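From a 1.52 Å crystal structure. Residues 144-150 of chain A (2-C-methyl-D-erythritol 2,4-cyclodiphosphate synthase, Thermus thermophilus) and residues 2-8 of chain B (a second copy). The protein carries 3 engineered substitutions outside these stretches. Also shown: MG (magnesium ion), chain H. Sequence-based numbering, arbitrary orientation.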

# COMPACT_ATOMS: atom_id res chain seq x y z
N ALA A 144 6.28 -1.76 7.10
CA ALA A 144 5.45 -2.89 6.74
C ALA A 144 4.15 -2.36 6.16
O ALA A 144 3.65 -1.36 6.69
N ARG A 145 3.62 -3.02 5.13
CA ARG A 145 2.27 -2.73 4.66
C ARG A 145 1.58 -4.06 4.42
O ARG A 145 2.21 -4.98 3.89
N ALA A 146 0.32 -4.15 4.86
CA ALA A 146 -0.38 -5.42 4.87
C ALA A 146 -1.82 -5.30 4.37
O ALA A 146 -2.45 -4.30 4.71
N VAL A 147 -2.27 -6.31 3.63
CA VAL A 147 -3.70 -6.43 3.29
C VAL A 147 -4.20 -7.75 3.87
O VAL A 147 -3.52 -8.78 3.77
N VAL A 148 -5.37 -7.73 4.48
CA VAL A 148 -5.94 -9.01 4.93
C VAL A 148 -7.28 -9.20 4.23
O VAL A 148 -7.98 -8.24 3.84
N LEU A 149 -7.63 -10.47 4.08
CA LEU A 149 -8.91 -10.81 3.44
C LEU A 149 -9.66 -11.73 4.39
O LEU A 149 -9.04 -12.66 4.92
N LEU A 150 -10.94 -11.46 4.57
CA LEU A 150 -11.73 -12.24 5.53
C LEU A 150 -13.08 -12.64 4.94
O LEU A 150 -13.68 -11.81 4.26
N ARG B 2 -8.41 -15.00 -3.78
CA ARG B 2 -7.08 -14.73 -3.26
C ARG B 2 -6.67 -13.29 -3.64
O ARG B 2 -7.04 -12.74 -4.67
N ILE B 3 -5.90 -12.76 -2.70
CA ILE B 3 -5.39 -11.41 -2.87
C ILE B 3 -3.88 -11.48 -2.70
O ILE B 3 -3.36 -12.33 -1.98
N GLY B 4 -3.17 -10.60 -3.39
CA GLY B 4 -1.73 -10.46 -3.18
C GLY B 4 -1.38 -8.97 -3.24
O GLY B 4 -2.03 -8.18 -3.93
N TYR B 5 -0.33 -8.61 -2.52
CA TYR B 5 0.14 -7.24 -2.39
C TYR B 5 1.64 -7.20 -2.63
O TYR B 5 2.37 -8.00 -2.02
N GLY B 6 2.13 -6.33 -3.50
CA GLY B 6 3.56 -6.28 -3.80
C GLY B 6 4.04 -4.84 -3.89
O GLY B 6 3.28 -3.92 -4.22
N GLU B 7 5.32 -4.62 -3.60
CA GLU B 7 5.88 -3.29 -3.70
C GLU B 7 7.27 -3.36 -4.37
O GLU B 7 7.96 -4.36 -4.25
N ASP B 8 7.63 -2.26 -5.00
CA ASP B 8 9.02 -2.15 -5.45
C ASP B 8 9.38 -0.67 -5.56
O ASP B 8 8.54 0.20 -5.74

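Two strands from two copies of the synthase face each other here, running nearly antiparallel at 170°. Their axes come no closer than 7.5 Å, too far for backbone pairing, so the contact is made by side chains. Val A147 lies across from Tyr B5, and Leu A149 across from Ile B3. Alternation along each strand sends every second side chain into the gap. On chain A these are Arg A145, Val A147 and Leu A149; on chain B they are Ile B3, Tyr B5 and Glu B7.

Ala A144 points away and takes no part. Arg A145 points toward chain B with chi1 m and then an extended chain, chi2 and chi3 both t. This carries its guanidinium to Glu B7, which has chi1 m and chi2 t. The two form a salt bridge, with NH1 of Arg A145 3.1 Å from OE1 of Glu B7. The same NH1 donates a hydrogen bond to OE2 of Glu B7, also at 3.1 Å, with an N-H...acceptor angle of 150°. One nitrogen thus serves both carboxylate oxygens. The charges offset each other in a buried setting. NE of Arg A145 and OE1 of Glu B7 also have hydrogen-bond partners elsewhere in the structure. On its way to Glu B7, the arginine passes Tyr B5, its CD 3.6 Å from the tyrosine OH. That hydroxyl is hydrogen-bonded elsewhere.

Ala A146 points away. Val A147, chi1 t, points in and bridges two residues of chain B. Its CG1 lies 3.8 Å from CD1 of Ile B3, and its CG2 lies 4.0 Å from CD1 of Tyr B5. Ile B3 is t at both chi1 and chi2, which extends CD1 to the valine. Tyr B5 has chi1 t and chi2 of 72°; its ring meets the valine obliquely. These contacts are apolar and buried.

Val A148, chi1 m, points away. Leu A149, chi1 t and chi2 p, points in and continues the apolar packing: its CB is 4.1 Å from CG2 of Ile B3. Its CD2 reaches to 4.5 Å from CA of Arg B2, a looser contact with the backbone. The Arg B2 side chain points away. Leu A150 is out of reach of chain B.

Gly B4 and Gly B6 have no side chains to add. Asp B8, chi1 t, lies beyond the contact and binds the magnesium ion through both carboxylate oxygens, OD1 at 2.5 Å and OD2 at 2.1 Å from MG. Water 1 is a further ligand, its O 1.9 Å from MG.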

# COMPACT_ATOMS: atom_id res chain seq x y z
CB ALA A 144 5.13 -3.79 7.93
CB ARG A 145 2.28 -1.86 3.41
CG ARG A 145 3.08 -0.57 3.60
CD ARG A 145 2.94 0.36 2.39
NE ARG A 145 3.49 1.67 2.75
CZ ARG A 145 4.80 1.90 2.60
NH1 ARG A 145 5.56 0.93 2.11
NH2 ARG A 145 5.30 3.08 2.92
CB ALA A 146 -0.44 -6.03 6.27
CB VAL A 147 -3.95 -6.40 1.77
CG1 VAL A 147 -5.42 -6.34 1.41
CG2 VAL A 147 -3.27 -5.18 1.15
CB VAL A 148 -6.13 -9.09 6.45
CG1 VAL A 148 -4.80 -9.06 7.18
CG2 VAL A 148 -7.03 -7.96 6.91
CB LEU A 149 -8.63 -11.45 2.09
CG LEU A 149 -9.80 -11.85 1.21
CD1 LEU A 149 -10.58 -10.63 0.76
CD2 LEU A 149 -9.28 -12.67 0.02
CB LEU A 150 -11.96 -11.42 6.80
CG LEU A 150 -10.72 -10.87 7.50
CD1 LEU A 150 -10.59 -9.38 7.19
CD2 LEU A 150 -10.76 -11.10 9.00
CB ARG B 2 -6.02 -15.70 -3.76
CG ARG B 2 -6.18 -17.14 -3.23
CD ARG B 2 -5.19 -18.07 -3.91
NE ARG B 2 -5.20 -19.40 -3.32
CZ ARG B 2 -4.44 -19.81 -2.32
NH1 ARG B 2 -3.55 -19.04 -1.72
NH2 ARG B 2 -4.55 -21.06 -1.89
CB ILE B 3 -6.01 -10.43 -1.86
CG1 ILE B 3 -5.83 -8.96 -2.23
CG2 ILE B 3 -5.48 -10.68 -0.44
CD1 ILE B 3 -6.88 -8.07 -1.58
CB TYR B 5 -0.19 -6.72 -0.97
CG TYR B 5 0.26 -5.27 -0.81
CD1 TYR B 5 -0.42 -4.25 -1.45
CD2 TYR B 5 1.36 -4.94 -0.04
CE1 TYR B 5 -0.02 -2.93 -1.32
CE2 TYR B 5 1.78 -3.63 0.09
CZ TYR B 5 1.08 -2.64 -0.56
OH TYR B 5 1.45 -1.32 -0.43
CB GLU B 7 6.10 -2.62 -2.36
CG GLU B 7 4.86 -2.41 -1.49
CD GLU B 7 5.33 -1.49 -0.36
OE1 GLU B 7 5.78 -0.36 -0.67
OE2 GLU B 7 5.27 -1.87 0.80
CB ASP B 8 9.26 -2.85 -6.78
CG ASP B 8 10.71 -2.80 -7.25
OD1 ASP B 8 11.58 -3.23 -6.47
OD2 ASP B 8 11.01 -2.55 -8.44
MG MG H . 12.66 -3.79 -8.59
O HOH W 1 13.57 -4.82 -7.26